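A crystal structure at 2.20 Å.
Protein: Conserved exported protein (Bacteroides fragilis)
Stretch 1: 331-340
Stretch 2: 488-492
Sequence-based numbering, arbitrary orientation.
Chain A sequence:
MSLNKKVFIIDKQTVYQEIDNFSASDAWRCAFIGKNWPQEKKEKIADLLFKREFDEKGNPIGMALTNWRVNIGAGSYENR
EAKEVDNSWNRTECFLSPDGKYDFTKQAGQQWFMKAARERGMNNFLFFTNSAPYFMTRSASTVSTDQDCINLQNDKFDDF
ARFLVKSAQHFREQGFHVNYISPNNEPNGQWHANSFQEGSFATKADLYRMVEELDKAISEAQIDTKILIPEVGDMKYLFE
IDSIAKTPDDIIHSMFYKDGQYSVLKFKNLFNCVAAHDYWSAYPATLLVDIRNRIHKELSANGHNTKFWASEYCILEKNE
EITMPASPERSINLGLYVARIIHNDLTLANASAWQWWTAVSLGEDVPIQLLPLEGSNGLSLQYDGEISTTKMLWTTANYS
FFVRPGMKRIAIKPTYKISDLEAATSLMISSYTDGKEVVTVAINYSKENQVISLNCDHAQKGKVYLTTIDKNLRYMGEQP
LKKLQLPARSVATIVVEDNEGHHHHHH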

# COMPACT_ATOMS: atom_id res chain seq x y z
N SER A 331 1.17 17.30 -12.66
CA SER A 331 0.24 16.19 -12.45
C SER A 331 0.70 14.85 -13.01
O SER A 331 0.72 13.84 -12.28
CB SER A 331 -1.15 16.57 -12.95
OG SER A 331 -1.75 17.43 -12.01
N ILE A 332 1.08 14.83 -14.29
CA ILE A 332 1.63 13.63 -14.92
C ILE A 332 3.05 13.24 -14.40
O ILE A 332 3.44 12.07 -14.44
CB ILE A 332 1.57 13.71 -16.47
CG1 ILE A 332 1.88 12.38 -17.15
CG2 ILE A 332 2.48 14.79 -17.02
CD1 ILE A 332 0.85 11.28 -16.86
N ASN A 333 3.82 14.23 -13.94
CA ASN A 333 5.12 13.98 -13.35
C ASN A 333 4.98 13.15 -12.07
O ASN A 333 5.77 12.23 -11.83
CB ASN A 333 5.83 15.29 -13.02
CG ASN A 333 6.36 16.02 -14.25
OD1 ASN A 333 6.47 15.48 -15.36
ND2 ASN A 333 6.72 17.27 -14.04
N LEU A 334 3.97 13.50 -11.27
CA LEU A 334 3.66 12.76 -10.06
C LEU A 334 3.19 11.35 -10.39
O LEU A 334 3.68 10.38 -9.79
CB LEU A 334 2.61 13.49 -9.24
CG LEU A 334 3.07 14.80 -8.59
CD1 LEU A 334 1.85 15.58 -8.11
CD2 LEU A 334 4.03 14.49 -7.45
N GLY A 335 2.27 11.24 -11.37
CA GLY A 335 1.82 9.94 -11.83
C GLY A 335 2.94 9.01 -12.30
O GLY A 335 2.96 7.83 -11.96
N LEU A 336 3.87 9.53 -13.10
CA LEU A 336 5.01 8.74 -13.57
C LEU A 336 6.05 8.48 -12.48
O LEU A 336 6.64 7.42 -12.48
CB LEU A 336 5.68 9.40 -14.77
CG LEU A 336 4.90 9.54 -16.08
CD1 LEU A 336 5.52 10.66 -16.89
CD2 LEU A 336 4.86 8.25 -16.87
N TYR A 337 6.27 9.43 -11.57
CA TYR A 337 7.19 9.23 -10.44
C TYR A 337 6.77 8.02 -9.59
O TYR A 337 7.62 7.19 -9.19
CB TYR A 337 7.21 10.49 -9.60
CG TYR A 337 8.17 10.50 -8.41
CD1 TYR A 337 7.74 10.13 -7.14
CD2 TYR A 337 9.50 10.96 -8.55
CE1 TYR A 337 8.57 10.17 -6.06
CE2 TYR A 337 10.36 11.02 -7.45
CZ TYR A 337 9.89 10.61 -6.20
OH TYR A 337 10.71 10.66 -5.10
N VAL A 338 5.47 7.90 -9.35
CA VAL A 338 4.95 6.84 -8.51
C VAL A 338 4.89 5.56 -9.30
O VAL A 338 5.20 4.52 -8.77
CB VAL A 338 3.57 7.18 -7.89
CG1 VAL A 338 3.07 6.05 -7.04
CG2 VAL A 338 3.66 8.43 -7.04
N ALA A 339 4.49 5.62 -10.57
CA ALA A 339 4.53 4.43 -11.42
C ALA A 339 5.94 3.80 -11.46
O ALA A 339 6.08 2.61 -11.60
CB ALA A 339 4.04 4.74 -12.80
N ARG A 340 6.97 4.62 -11.35
CA ARG A 340 8.36 4.15 -11.31
C ARG A 340 8.67 3.41 -10.00
O ARG A 340 9.32 2.36 -10.01
CB ARG A 340 9.33 5.34 -11.49
CG ARG A 340 10.80 4.94 -11.31
CD ARG A 340 11.76 6.00 -11.82
NE ARG A 340 11.76 7.16 -10.94
CZ ARG A 340 12.62 8.16 -11.06
NH1 ARG A 340 13.52 8.14 -12.05
NH2 ARG A 340 12.58 9.17 -10.22
N ALA A 488 5.94 9.85 -25.26
CA ALA A 488 6.84 10.34 -24.22
C ALA A 488 6.01 10.59 -22.97
O ALA A 488 4.84 10.98 -23.08
CB ALA A 488 7.46 11.62 -24.66
N ARG A 489 6.59 10.34 -21.81
CA ARG A 489 5.97 10.65 -20.52
C ARG A 489 4.57 9.98 -20.28
O ARG A 489 3.58 10.62 -19.87
CB ARG A 489 5.96 12.16 -20.30
CG ARG A 489 7.36 12.79 -20.45
CD ARG A 489 8.31 12.28 -19.37
NE ARG A 489 8.00 12.91 -18.09
CZ ARG A 489 8.49 12.54 -16.91
NH1 ARG A 489 9.35 11.53 -16.83
NH2 ARG A 489 8.11 13.18 -15.81
N SER A 490 4.54 8.66 -20.52
CA SER A 490 3.30 7.89 -20.50
C SER A 490 3.46 6.57 -19.79
O SER A 490 4.57 6.05 -19.68
CB SER A 490 2.87 7.60 -21.93
OG SER A 490 3.70 6.61 -22.53
N VAL A 491 2.33 6.00 -19.34
CA VAL A 491 2.26 4.61 -18.94
C VAL A 491 1.26 3.88 -19.82
O VAL A 491 0.13 4.34 -19.99
CB VAL A 491 1.87 4.44 -17.46
CG1 VAL A 491 2.12 3.01 -17.02
CG2 VAL A 491 2.65 5.40 -16.60
N ALA A 492 1.66 2.77 -20.41
CA ALA A 492 0.74 1.95 -21.25
C ALA A 492 0.58 0.59 -20.64
O ALA A 492 1.56 -0.01 -20.20
CB ALA A 492 1.27 1.81 -22.67
O HOH W 1 8.34 12.30 -12.95
O HOH W 2 6.34 15.55 -17.92

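Residues 331-340 form a segment within a longer helix, held by i to i+4 backbone hydrogen bonds such as Leu336 N to Ile332 O (2.9 Å); residues 488-492 lead from a loop into a strand that begins at Ser490. The helix and strand axes cross at 51° and approach to 9.0 Å, with the backbones in register at Leu336 and Ser490, whose CA atoms lie 7.2 Å apart. The contact is small, burying 305 Å² over both sides, and no backbone hydrogen bond links the two stretches directly; every direct contact within 4.5 Å involves at least one side chain.

Ile332 points toward the loop and rests its CG1 3.7 Å from the carbonyl O of Arg489, a van der Waals contact. One residue on, Asn333 leaves the helix sideways, but its amide end reaches the Arg489 guanidinium near the plane of that group. There NH2 of Arg489 donates a hydrogen bond to OD1 of Asn333 (2.9 Å, 160°), pairing a cationic donor with a neutral carbonyl oxygen. Two waters reinforce the pair: one donates to Asn333 O (2.8 Å) and accepts from Arg489 NH2 (3.0 Å), while the other donates to Asn333 OD1 (2.6 Å) and accepts from Arg489 NE (3.1 Å).

Leu334 points away, and Gly335 contributes almost nothing. Leu336, one turn after Ile332, gives the helix its largest share of covered surface. Its CD1 lies over one face of the guanidinium, 3.5 Å from Arg489 CZ, leaving the edge free for polar partners; its CD2 meets Ser490 O and Val491 CG2, each at 3.6 Å. Tyr337 turns away. Ala339 again points toward the strand, its CB 4.1 Å from Val491 CG2, so this one methyl touches both Leu336 and Ala339 in an apolar patch beside the polar Asn333-Arg489 pair.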